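Local coordinates for acetyltransferase (Elizabethkingia anophelis, PDB 6AO7), which probably transfers the acetyl group of acetyl-CoA, which it binds, to an acceptor substrate, as a member of the GNAT family, at residues Thr71-Ile76 against Gln90-Val95; Gly46-Ala51 against Cys60-Pro65; Ile132-Phe137 against Cys152-Leu157. One frame throughout, in Å; residues are numbered along the deposited sequence.

In the fold
Along the chain the order is interaction 2 (46-51 with 60-65), interaction 1 (71-76 with 90-95), then interaction 3 (132-137 with 152-157), and all three reach the same mixed sheet. Interactions 1 and 2 are neighbours, centres about 7 Å apart: strands 56-65 and 70-78 lie side by side, and helix 87-101 meets Y61 of the first through D94 and V95, and I73 of the second through V95. Interaction 3 is about 19 Å from interaction 1 and 22 Å from interaction 2, centre to centre, across the chain's middle from the hairpin. Strand 70-78, in the middle of the sheet, contributes I73-I76 to the acetyl-CoA pocket, while the far end of the sheet faces the second subunit.

Interaction 1 (Thr71-Ile76 against Gln90-Val95); sequences TEIKNI and QLLKDV. With ACO (acetyl coenzyme *a), chain B.
The backbone carbonyl of I76, whose side chain packs on L91 and L92 of the helix, takes the shortest polar bond here: I76 O accepts from N4P of acetyl-CoA at 2.8 Å, in a moderately bent bond. The same residue also donates, I76 N reaching the acetyl oxygen O of the cofactor at 3.1 Å. This pair of bonds lays the pantetheine arm against the strand and would tend to polarise the thioester carbonyl. The methyl CH3 of the acetyl group lies 3.4 Å from I73 O.

Meanwhile the isoleucine side chains lean toward the helix. CG1 of I76 is anti to the backbone N (chi1 -176°) and the chain runs on extended, so that CD1 comes to 3.7 Å from L92 CD2; the two side chains cross at about a right angle, while L91 slides past I76 in the opposing direction with its CB and CD1. Three residues earlier on the strand, I73 brings its CD1 to V95 CG1 at 3.7 Å and also touches CD2 of L92, which thus meets the CD1 tips of both isoleucines. Y122 packs on I76 and L92, and L107 on I73 and V95.

K74 breaks the extended run of the strand (phi -77°, psi -20°), consistent with the bulge known in this strand of GNAT enzymes. The cofactor's remaining bonds include the backbone N of G86, G88 and G89, just before the helix segment. Strand 70-78, helix 87-101 and strand 106-112 form the beta-alpha-beta unit that carries the acetyl-CoA site of the GNAT fold.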
loop_
_atom_site.group_PDB
_atom_site.type_symbol
_atom_site.label_atom_id
_atom_site.label_comp_id
_atom_site.label_asym_id
_atom_site.label_seq_id
_atom_site.Cartn_x
_atom_site.Cartn_y
_atom_site.Cartn_z
ATOM N N THR A 71 13.323 -13.955 -9.520
ATOM C CA THR A 71 12.443 -15.023 -9.068
ATOM C C THR A 71 11.378 -14.412 -8.177
ATOM O O THR A 71 11.590 -13.363 -7.566
ATOM C CB THR A 71 13.215 -16.157 -8.360
ATOM O OG1 THR A 71 12.312 -17.216 -8.045
ATOM C CG2 THR A 71 13.900 -15.675 -7.102
ATOM N N GLU A 72 10.221 -15.063 -8.133
ATOM C CA GLU A 72 9.023 -14.505 -7.529
ATOM C C GLU A 72 8.540 -15.420 -6.409
ATOM O O GLU A 72 8.575 -16.645 -6.529
ATOM C CB GLU A 72 7.910 -14.316 -8.582
ATOM C CG GLU A 72 6.544 -13.896 -8.012
ATOM C CD GLU A 72 5.467 -13.725 -9.081
ATOM O OE1 GLU A 72 5.694 -14.136 -10.233
ATOM O OE2 GLU A 72 4.382 -13.181 -8.769
ATOM N N ILE A 73 8.140 -14.809 -5.302
ATOM C CA ILE A 73 7.408 -15.520 -4.259
ATOM C C ILE A 73 5.965 -15.592 -4.741
ATOM O O ILE A 73 5.212 -14.625 -4.592
ATOM C CB ILE A 73 7.512 -14.813 -2.909
ATOM C CG1 ILE A 73 8.982 -14.563 -2.555
ATOM C CG2 ILE A 73 6.745 -15.618 -1.822
ATOM C CD1 ILE A 73 9.152 -13.747 -1.282
ATOM N N LYS A 74 5.586 -16.714 -5.355
ATOM C CA LYS A 74 4.222 -16.866 -5.845
ATOM C C LYS A 74 3.241 -17.174 -4.725
ATOM O O LYS A 74 2.032 -16.992 -4.906
ATOM C CB LYS A 74 4.140 -17.977 -6.895
ATOM C CG LYS A 74 4.382 -17.548 -8.368
ATOM C CD LYS A 74 3.225 -16.735 -8.953
ATOM C CE LYS A 74 3.190 -16.833 -10.486
ATOM N NZ LYS A 74 2.164 -15.929 -11.094
ATOM N N ASN A 75 3.731 -17.660 -3.590
ATOM C CA ASN A 75 2.847 -18.099 -2.517
ATOM C C ASN A 75 3.637 -18.091 -1.222
ATOM O O ASN A 75 4.766 -18.569 -1.185
ATOM C CB ASN A 75 2.288 -19.502 -2.801
ATOM C CG ASN A 75 1.135 -19.867 -1.887
ATOM O OD1 ASN A 75 1.308 -19.970 -0.672
ATOM N ND2 ASN A 75 -0.036 -20.113 -2.472
ATOM N N ILE A 76 3.076 -17.487 -0.181
ATOM C CA ILE A 76 3.673 -17.566 1.146
ATOM C C ILE A 76 2.533 -17.582 2.156
ATOM O O ILE A 76 1.624 -16.741 2.095
ATOM C CB ILE A 76 4.668 -16.417 1.428
ATOM C CG1 ILE A 76 5.331 -16.620 2.794
ATOM C CG2 ILE A 76 3.993 -15.040 1.356
ATOM C CD1 ILE A 76 6.316 -15.511 3.158
ATOM N N GLN A 90 10.348 -14.874 9.499
ATOM C CA GLN A 90 11.373 -15.907 9.395
ATOM C C GLN A 90 11.354 -16.546 8.014
ATOM O O GLN A 90 12.413 -16.800 7.426
ATOM C CB GLN A 90 11.167 -16.963 10.484
ATOM C CG GLN A 90 11.505 -16.475 11.878
ATOM C CD GLN A 90 12.888 -15.848 11.953
ATOM O OE1 GLN A 90 13.030 -14.660 12.268
ATOM N NE2 GLN A 90 13.918 -16.642 11.651
ATOM N N LEU A 91 10.156 -16.801 7.476
ATOM C CA LEU A 91 10.058 -17.346 6.124
ATOM C C LEU A 91 10.673 -16.394 5.103
ATOM O O LEU A 91 11.441 -16.817 4.232
ATOM C CB LEU A 91 8.595 -17.648 5.775
ATOM C CG LEU A 91 7.898 -18.804 6.499
ATOM C CD1 LEU A 91 6.528 -19.063 5.895
ATOM C CD2 LEU A 91 8.731 -20.058 6.423
ATOM N N LEU A 92 10.358 -15.094 5.196
ATOM C CA LEU A 92 10.871 -14.147 4.211
ATOM C C LEU A 92 12.397 -14.086 4.227
ATOM O O LEU A 92 13.032 -14.027 3.164
ATOM C CB LEU A 92 10.267 -12.759 4.443
ATOM C CG LEU A 92 8.782 -12.622 4.086
ATOM C CD1 LEU A 92 8.229 -11.319 4.621
ATOM C CD2 LEU A 92 8.622 -12.692 2.568
ATOM N N LYS A 93 12.999 -14.093 5.420
ATOM C CA LYS A 93 14.455 -14.166 5.537
ATOM C C LYS A 93 15.010 -15.408 4.853
ATOM O O LYS A 93 16.078 -15.359 4.226
ATOM C CB LYS A 93 14.862 -14.169 7.015
ATOM N N ASP A 94 14.323 -16.544 5.002
ATOM C CA ASP A 94 14.798 -17.773 4.383
ATOM C C ASP A 94 14.677 -17.706 2.866
ATOM O O ASP A 94 15.569 -18.175 2.157
ATOM C CB ASP A 94 14.032 -18.970 4.944
ATOM C CG ASP A 94 14.688 -20.283 4.605
ATOM O OD1 ASP A 94 15.671 -20.630 5.288
ATOM O OD2 ASP A 94 14.232 -20.964 3.660
ATOM N N VAL A 95 13.591 -17.116 2.350
ATOM C CA VAL A 95 13.438 -16.970 0.900
ATOM C C VAL A 95 14.581 -16.150 0.325
ATOM O O VAL A 95 15.133 -16.485 -0.732
ATOM C CB VAL A 95 12.093 -16.315 0.545
ATOM C CG1 VAL A 95 11.998 -16.122 -0.973
ATOM C CG2 VAL A 95 10.948 -17.125 1.049
HETATM N N1A ACO B . -1.090 -3.022 9.397
HETATM C C2A ACO B . 0.120 -3.461 9.044
HETATM N N3A ACO B . 0.889 -4.372 9.643
HETATM C C4A ACO B . 0.306 -4.839 10.751
HETATM C C5A ACO B . -0.929 -4.465 11.261
HETATM C C6A ACO B . -1.657 -3.509 10.522
HETATM N N6A ACO B . -2.858 -3.046 10.877
HETATM N N7A ACO B . -1.181 -5.112 12.460
HETATM C C8A ACO B . -0.114 -5.855 12.643
HETATM N N9A ACO B . 0.822 -5.744 11.647
HETATM C C1B ACO B . 2.132 -6.386 11.564
HETATM C C2B ACO B . 2.599 -7.138 12.800
HETATM O O2B ACO B . 3.032 -6.268 13.836
HETATM C C3B ACO B . 3.782 -7.887 12.190
HETATM O O3B ACO B . 4.919 -7.019 12.004
HETATM P P3B ACO B . 6.134 -6.813 13.035
HETATM O O7A ACO B . 5.527 -6.093 14.257
HETATM O O8A ACO B . 6.710 -8.223 13.307
HETATM O O9A ACO B . 7.159 -5.958 12.344
HETATM C C4B ACO B . 3.325 -8.168 10.749
HETATM O O4B ACO B . 2.137 -7.365 10.546
HETATM C C5B ACO B . 3.083 -9.630 10.459
HETATM O O5B ACO B . 4.331 -10.272 10.800
HETATM P P1A ACO B . 4.460 -11.916 11.016
HETATM O O1A ACO B . 3.963 -12.399 12.324
HETATM O O2A ACO B . 5.935 -12.227 10.808
HETATM O O3A ACO B . 3.546 -12.443 9.822
HETATM P P2A ACO B . 2.771 -13.822 9.604
HETATM O O4A ACO B . 3.467 -14.802 10.465
HETATM O O5A ACO B . 1.321 -13.619 10.002
HETATM O O6A ACO B . 2.818 -14.140 8.048
HETATM C CBP ACO B . 1.355 -13.924 6.130
HETATM C CCP ACO B . 2.285 -13.207 7.101
HETATM C CDP ACO B . 2.177 -14.956 5.340
HETATM C CEP ACO B . 0.770 -12.885 5.159
HETATM C CAP ACO B . 0.242 -14.667 6.915
HETATM O OAP ACO B . -0.467 -13.759 7.742
HETATM C C9P ACO B . -0.709 -15.500 6.070
HETATM O O9P ACO B . -0.397 -16.638 5.737
HETATM N N8P ACO B . -1.833 -14.913 5.673
HETATM C C7P ACO B . -2.775 -15.567 4.777
HETATM C C6P ACO B . -2.148 -15.923 3.433
HETATM C C5P ACO B . -1.624 -14.706 2.706
HETATM O O5P ACO B . -2.260 -13.657 2.680
HETATM N N4P ACO B . -0.448 -14.846 2.098
HETATM C C3P ACO B . 0.178 -13.794 1.303
HETATM C C2P ACO B . -0.551 -13.547 -0.001
HETATM S S1P ACO B . 0.426 -12.773 -1.344
HETATM C C ACO B . 1.331 -14.192 -1.912
HETATM O O ACO B . 1.245 -15.268 -1.389
HETATM C CH3 ACO B . 2.239 -13.888 -3.065
#

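Interaction 2 (Gly46-Ala51 against Cys60-Pro65); sequences GELYLA and CYVLYP
Y49 and Y61 face each other on neighbouring strands of a beta hairpin, part of the antiparallel N-terminal half of the GNAT sheet. Their rings are near parallel, with 19° between planes, but slid so far that they barely overlap; the centroids are 4.9 Å apart. What sits over the face of the Y61 ring is chiefly the CB of Y49, a CH-pi contact 3.8 Å from the centroid. In return, the Y61 hydroxyl oxygen lies over one face of the Y49 ring, toward its rim. The closest approach of the two rings, Y49 CD1 to Y61 CE1, is 3.4 Å. Y61 reaches this place because its CG stands between the backbone N and the carbonyl carbon (chi1 63°).

The tyrosines share their face of the sheet with E47 and L63. On the other face L48, V62, C60 and L50 meet: CD1 of L48 touches CG2 of V62 at 3.9 Å and rests against CB of C60.

Behind these side chains is the backbone. Two hydrogen-bonded pairs, E47 with L63 and Y49 with Y61, exchange two bonds each; the straightest, Y49 N to Y61 O at 2.9 Å, has 162° at the hydrogen. L48-V62 and L50-C60 are the non-hydrogen-bonded pairs between and beside them, and CA-H...O contacts such as V62 CA to E47 O, 3.3 Å, fill in.

Farther out, helix 87-101 packs on the tyrosine face, with V95 against Y61 and L63 and K98 against Y49. Helix 36-45 lies on the other, Y42 and L43 touching V62. The hydroxyl of Y61, which lies over the Y49 ring 3.7 Å from its CG, is hydrogen-bonded to D94 OD2 of helix 87-101.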
loop_
_atom_site.group_PDB
_atom_site.type_symbol
_atom_site.label_atom_id
_atom_site.label_comp_id
_atom_site.label_asym_id
_atom_site.label_seq_id
_atom_site.Cartn_x
_atom_site.Cartn_y
_atom_site.Cartn_z
ATOM N N GLY A 46 8.003 -24.139 -10.159
ATOM C CA GLY A 46 8.518 -23.536 -8.952
ATOM C C GLY A 46 9.063 -24.572 -7.976
ATOM O O GLY A 46 9.099 -25.770 -8.242
ATOM N N GLU A 47 9.500 -24.070 -6.824
ATOM C CA GLU A 47 10.057 -24.893 -5.761
ATOM C C GLU A 47 9.294 -24.601 -4.483
ATOM O O GLU A 47 9.191 -23.436 -4.069
ATOM C CB GLU A 47 11.546 -24.613 -5.540
ATOM C CG GLU A 47 12.437 -24.933 -6.712
ATOM C CD GLU A 47 13.887 -24.639 -6.392
ATOM O OE1 GLU A 47 14.288 -23.453 -6.449
ATOM O OE2 GLU A 47 14.616 -25.593 -6.047
ATOM N N LEU A 48 8.769 -25.655 -3.861
ATOM C CA LEU A 48 7.958 -25.524 -2.655
ATOM C C LEU A 48 8.809 -25.834 -1.431
ATOM O O LEU A 48 9.560 -26.822 -1.419
ATOM C CB LEU A 48 6.746 -26.461 -2.712
ATOM C CG LEU A 48 5.962 -26.715 -1.424
ATOM C CD1 LEU A 48 5.221 -25.447 -1.024
ATOM C CD2 LEU A 48 5.011 -27.909 -1.561
ATOM N N TYR A 49 8.682 -24.992 -0.407
ATOM C CA TYR A 49 9.409 -25.136 0.843
ATOM C C TYR A 49 8.407 -25.213 1.988
ATOM O O TYR A 49 7.369 -24.549 1.961
ATOM C CB TYR A 49 10.377 -23.957 1.051
ATOM C CG TYR A 49 11.534 -23.970 0.082
ATOM C CD1 TYR A 49 11.385 -23.482 -1.213
ATOM C CD2 TYR A 49 12.767 -24.491 0.449
ATOM C CE1 TYR A 49 12.433 -23.502 -2.102
ATOM C CE2 TYR A 49 13.824 -24.523 -0.445
ATOM C CZ TYR A 49 13.652 -24.016 -1.714
ATOM O OH TYR A 49 14.712 -24.030 -2.594
ATOM N N LEU A 50 8.706 -26.037 2.979
ATOM C CA LEU A 50 7.790 -26.320 4.077
ATOM C C LEU A 50 8.441 -25.906 5.388
ATOM O O LEU A 50 9.591 -26.275 5.652
ATOM C CB LEU A 50 7.423 -27.811 4.131
ATOM C CG LEU A 50 6.913 -28.479 2.849
ATOM C CD1 LEU A 50 6.637 -29.950 3.083
ATOM C CD2 LEU A 50 5.673 -27.758 2.316
ATOM N N ALA A 51 7.701 -25.161 6.212
ATOM C CA ALA A 51 8.163 -24.760 7.535
ATOM C C ALA A 51 7.502 -25.655 8.576
ATOM O O ALA A 51 6.272 -25.731 8.635
ATOM C CB ALA A 51 7.844 -23.290 7.810
ATOM N N CYS A 60 4.614 -22.302 4.553
ATOM C CA CYS A 60 5.189 -22.713 3.275
ATOM C C CYS A 60 5.405 -21.491 2.405
ATOM O O CYS A 60 4.787 -20.441 2.613
ATOM C CB CYS A 60 4.284 -23.713 2.542
ATOM S SG CYS A 60 2.636 -23.051 2.150
ATOM N N TYR A 61 6.280 -21.647 1.413
ATOM C CA TYR A 61 6.374 -20.670 0.335
ATOM C C TYR A 61 6.782 -21.374 -0.961
ATOM O O TYR A 61 7.329 -22.483 -0.952
ATOM C CB TYR A 61 7.346 -19.525 0.665
ATOM C CG TYR A 61 8.804 -19.892 0.862
ATOM C CD1 TYR A 61 9.661 -20.068 -0.233
ATOM C CD2 TYR A 61 9.348 -19.997 2.146
ATOM C CE1 TYR A 61 11.002 -20.354 -0.050
ATOM C CE2 TYR A 61 10.700 -20.284 2.338
ATOM C CZ TYR A 61 11.520 -20.462 1.233
ATOM O OH TYR A 61 12.860 -20.735 1.399
ATOM N N VAL A 62 6.480 -20.713 -2.077
ATOM C CA VAL A 62 6.815 -21.190 -3.415
ATOM C C VAL A 62 7.641 -20.121 -4.122
ATOM O O VAL A 62 7.204 -18.960 -4.234
ATOM C CB VAL A 62 5.558 -21.509 -4.236
ATOM C CG1 VAL A 62 5.960 -21.926 -5.660
ATOM C CG2 VAL A 62 4.729 -22.570 -3.537
ATOM N N LEU A 63 8.824 -20.513 -4.601
ATOM C CA LEU A 63 9.666 -19.669 -5.440
ATOM C C LEU A 63 9.450 -20.034 -6.899
ATOM O O LEU A 63 9.468 -21.216 -7.253
ATOM C CB LEU A 63 11.141 -19.842 -5.089
ATOM C CG LEU A 63 11.667 -19.027 -3.917
ATOM C CD1 LEU A 63 13.068 -19.456 -3.607
ATOM C CD2 LEU A 63 11.628 -17.526 -4.272
ATOM N N TYR A 64 9.298 -19.016 -7.746
ATOM C CA TYR A 64 8.887 -19.193 -9.139
ATOM C C TYR A 64 9.749 -18.313 -10.036
ATOM O O TYR A 64 9.481 -17.109 -10.169
ATOM C CB TYR A 64 7.411 -18.838 -9.301
ATOM C CG TYR A 64 6.898 -18.809 -10.727
ATOM C CD1 TYR A 64 6.720 -17.610 -11.402
ATOM C CD2 TYR A 64 6.562 -19.989 -11.380
ATOM C CE1 TYR A 64 6.230 -17.588 -12.704
ATOM C CE2 TYR A 64 6.072 -19.980 -12.678
ATOM C CZ TYR A 64 5.908 -18.779 -13.335
ATOM O OH TYR A 64 5.424 -18.773 -14.623
ATOM N N PRO A 65 10.785 -18.875 -10.667
ATOM C CA PRO A 65 11.662 -18.056 -11.522
ATOM C C PRO A 65 10.929 -17.470 -12.723
ATOM O O PRO A 65 10.144 -18.146 -13.387
ATOM C CB PRO A 65 12.747 -19.042 -11.965
ATOM C CG PRO A 65 12.773 -20.118 -10.872
ATOM C CD PRO A 65 11.336 -20.221 -10.413
#

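Interaction 3 (Ile132-Phe137 against Cys152-Leu157); sequences IRKNFF and CTDMIL. With SO4 (sulfate ion), chain C.
M155 starts with CG anti to its backbone N (chi1 165°) and bends at chi3 (-76°), which swings CE back to 3.6 Å from CE2 of F136. The sulfur SD stands over the face of that ring, 4.4 Å from its centroid, a Met-aromatic contact. F137 is gripped from both faces: SG of C152 lies over one, 4.0 Å from the centroid and offset to the rim, and CD2 of F136 over the centre of the opposite one, while D154 O meets the ring edge in plane. R133 also runs alongside M155, pointing the same way, NH1 at 3.6 Å from SD, and CD1 of L157 sits over the centre of the guanidinium.

Strands 128-133 and 155-161 are antiparallel here, at the C-terminal edge of the GNAT sheet, and R133 N bonds M155 O at 2.8 Å, almost perfectly straight. The chain then leaves the strand in a type II turn from R133 to F136; R133 O takes M155 N and F136 N from opposite faces of its plane.

D154 holds the turn: OD2 accepts from N135 N at 2.7 Å, on the anti side of the carboxylate. The same OD2 forms a salt bridge with R128 of the second subunit, so this loop belongs to the dimer contact. N135 ND2 also binds O4 of a sulfate, probably from the crystallisation liquor, which R128 of the second subunit grips too.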
loop_
_atom_site.group_PDB
_atom_site.type_symbol
_atom_site.label_atom_id
_atom_site.label_comp_id
_atom_site.label_asym_id
_atom_site.label_seq_id
_atom_site.Cartn_x
_atom_site.Cartn_y
_atom_site.Cartn_z
ATOM N N ILE A 132 2.271 -1.645 -10.480
ATOM C CA ILE A 132 0.851 -1.954 -10.318
ATOM C C ILE A 132 0.391 -2.766 -11.526
ATOM O O ILE A 132 0.640 -2.373 -12.671
ATOM C CB ILE A 132 -0.002 -0.682 -10.168
ATOM C CG1 ILE A 132 0.644 0.281 -9.174
ATOM C CG2 ILE A 132 -1.413 -1.054 -9.720
ATOM C CD1 ILE A 132 0.918 -0.360 -7.840
ATOM N N ARG A 133 -0.284 -3.880 -11.273
ATOM C CA ARG A 133 -0.920 -4.690 -12.311
ATOM C C ARG A 133 -2.430 -4.458 -12.236
ATOM O O ARG A 133 -3.132 -5.123 -11.476
ATOM C CB ARG A 133 -0.588 -6.173 -12.137
ATOM C CG ARG A 133 0.877 -6.534 -12.316
ATOM C CD ARG A 133 1.103 -8.039 -12.156
ATOM N NE ARG A 133 2.472 -8.441 -12.479
ATOM C CZ ARG A 133 2.923 -9.689 -12.398
ATOM N NH1 ARG A 133 2.112 -10.663 -12.006
ATOM N NH2 ARG A 133 4.183 -9.963 -12.708
ATOM N N LYS A 134 -2.933 -3.536 -13.056
ATOM C CA LYS A 134 -4.339 -3.154 -12.979
ATOM C C LYS A 134 -5.252 -4.318 -13.344
ATOM O O LYS A 134 -5.062 -4.977 -14.372
ATOM C CB LYS A 134 -4.616 -1.965 -13.898
ATOM C CG LYS A 134 -6.070 -1.507 -13.881
ATOM C CD LYS A 134 -6.317 -0.399 -14.891
ATOM C CE LYS A 134 -7.793 -0.050 -14.979
ATOM N NZ LYS A 134 -8.034 1.098 -15.899
ATOM N N ASN A 135 -6.254 -4.565 -12.498
ATOM C CA ASN A 135 -7.266 -5.599 -12.727
ATOM C C ASN A 135 -6.679 -7.008 -12.815
ATOM O O ASN A 135 -7.299 -7.899 -13.397
ATOM C CB ASN A 135 -8.100 -5.301 -13.983
ATOM C CG ASN A 135 -9.172 -4.251 -13.734
ATOM O OD1 ASN A 135 -9.606 -4.042 -12.598
ATOM N ND2 ASN A 135 -9.611 -3.596 -14.799
ATOM N N PHE A 136 -5.503 -7.235 -12.222
ATOM C CA PHE A 136 -4.918 -8.571 -12.231
ATOM C C PHE A 136 -5.858 -9.594 -11.601
ATOM O O PHE A 136 -6.097 -10.667 -12.167
ATOM C CB PHE A 136 -3.576 -8.573 -11.499
ATOM C CG PHE A 136 -2.983 -9.954 -11.339
ATOM C CD1 PHE A 136 -2.213 -10.509 -12.348
ATOM C CD2 PHE A 136 -3.206 -10.696 -10.187
ATOM C CE1 PHE A 136 -1.680 -11.782 -12.214
ATOM C CE2 PHE A 136 -2.677 -11.960 -10.048
ATOM C CZ PHE A 136 -1.910 -12.501 -11.058
ATOM N N PHE A 137 -6.378 -9.289 -10.407
ATOM C CA PHE A 137 -7.238 -10.246 -9.721
ATOM C C PHE A 137 -8.594 -10.352 -10.404
ATOM O O PHE A 137 -9.167 -11.446 -10.493
ATOM C CB PHE A 137 -7.385 -9.859 -8.253
ATOM C CG PHE A 137 -6.123 -10.046 -7.450
ATOM C CD1 PHE A 137 -5.739 -11.310 -7.030
ATOM C CD2 PHE A 137 -5.327 -8.969 -7.122
ATOM C CE1 PHE A 137 -4.582 -11.496 -6.296
ATOM C CE2 PHE A 137 -4.158 -9.143 -6.383
ATOM C CZ PHE A 137 -3.792 -10.416 -5.968
ATOM N N CYS A 152 -10.475 -6.238 -3.884
ATOM C CA CYS A 152 -9.104 -6.560 -4.264
ATOM C C CYS A 152 -9.075 -6.809 -5.768
ATOM O O CYS A 152 -9.290 -7.932 -6.234
ATOM C CB CYS A 152 -8.629 -7.769 -3.474
ATOM S SG CYS A 152 -6.952 -8.264 -3.846
ATOM N N THR A 153 -8.792 -5.761 -6.538
ATOM C CA THR A 153 -8.791 -5.845 -7.998
ATOM C C THR A 153 -7.397 -5.880 -8.609
ATOM O O THR A 153 -7.187 -6.540 -9.634
ATOM C CB THR A 153 -9.537 -4.650 -8.609
ATOM O OG1 THR A 153 -8.987 -3.445 -8.077
ATOM C CG2 THR A 153 -11.021 -4.699 -8.301
ATOM N N ASP A 154 -6.446 -5.149 -8.040
ATOM C CA ASP A 154 -5.154 -4.930 -8.669
ATOM C C ASP A 154 -4.056 -5.603 -7.860
ATOM O O ASP A 154 -4.177 -5.793 -6.647
ATOM C CB ASP A 154 -4.852 -3.430 -8.796
ATOM C CG ASP A 154 -6.032 -2.628 -9.324
ATOM O OD1 ASP A 154 -6.284 -1.520 -8.800
ATOM O OD2 ASP A 154 -6.722 -3.091 -10.259
ATOM N N MET A 155 -2.978 -5.988 -8.535
ATOM C CA MET A 155 -1.824 -6.536 -7.843
ATOM C C MET A 155 -0.786 -5.441 -7.654
ATOM O O MET A 155 -0.461 -4.723 -8.605
ATOM C CB MET A 155 -1.208 -7.711 -8.597
ATOM C CG MET A 155 0.165 -8.028 -8.078
ATOM S SD MET A 155 0.827 -9.525 -8.792
ATOM C CE MET A 155 -0.125 -10.726 -7.854
ATOM N N ILE A 156 -0.292 -5.302 -6.424
ATOM C CA ILE A 156 0.845 -4.443 -6.120
ATOM C C ILE A 156 2.094 -5.303 -6.116
ATOM O O ILE A 156 2.190 -6.265 -5.345
ATOM C CB ILE A 156 0.672 -3.741 -4.767
ATOM C CG1 ILE A 156 -0.647 -2.989 -4.746
ATOM C CG2 ILE A 156 1.864 -2.831 -4.500
ATOM C CD1 ILE A 156 -0.976 -2.462 -3.374
ATOM N N LEU A 157 3.048 -4.975 -6.980
ATOM C CA LEU A 157 4.271 -5.757 -7.106
ATOM C C LEU A 157 5.389 -5.050 -6.352
ATOM O O LEU A 157 5.601 -3.849 -6.543
ATOM C CB LEU A 157 4.642 -5.931 -8.581
ATOM C CG LEU A 157 5.334 -7.210 -9.061
ATOM C CD1 LEU A 157 4.411 -8.412 -8.938
ATOM C CD2 LEU A 157 5.827 -7.064 -10.488
HETATM S S SO4 C . -12.078 -0.807 -14.514
HETATM O O1 SO4 C . -12.654 0.488 -14.865
HETATM O O2 SO4 C . -13.050 -1.583 -13.748
HETATM O O3 SO4 C . -10.879 -0.609 -13.707
HETATM O O4 SO4 C . -11.723 -1.521 -15.740
#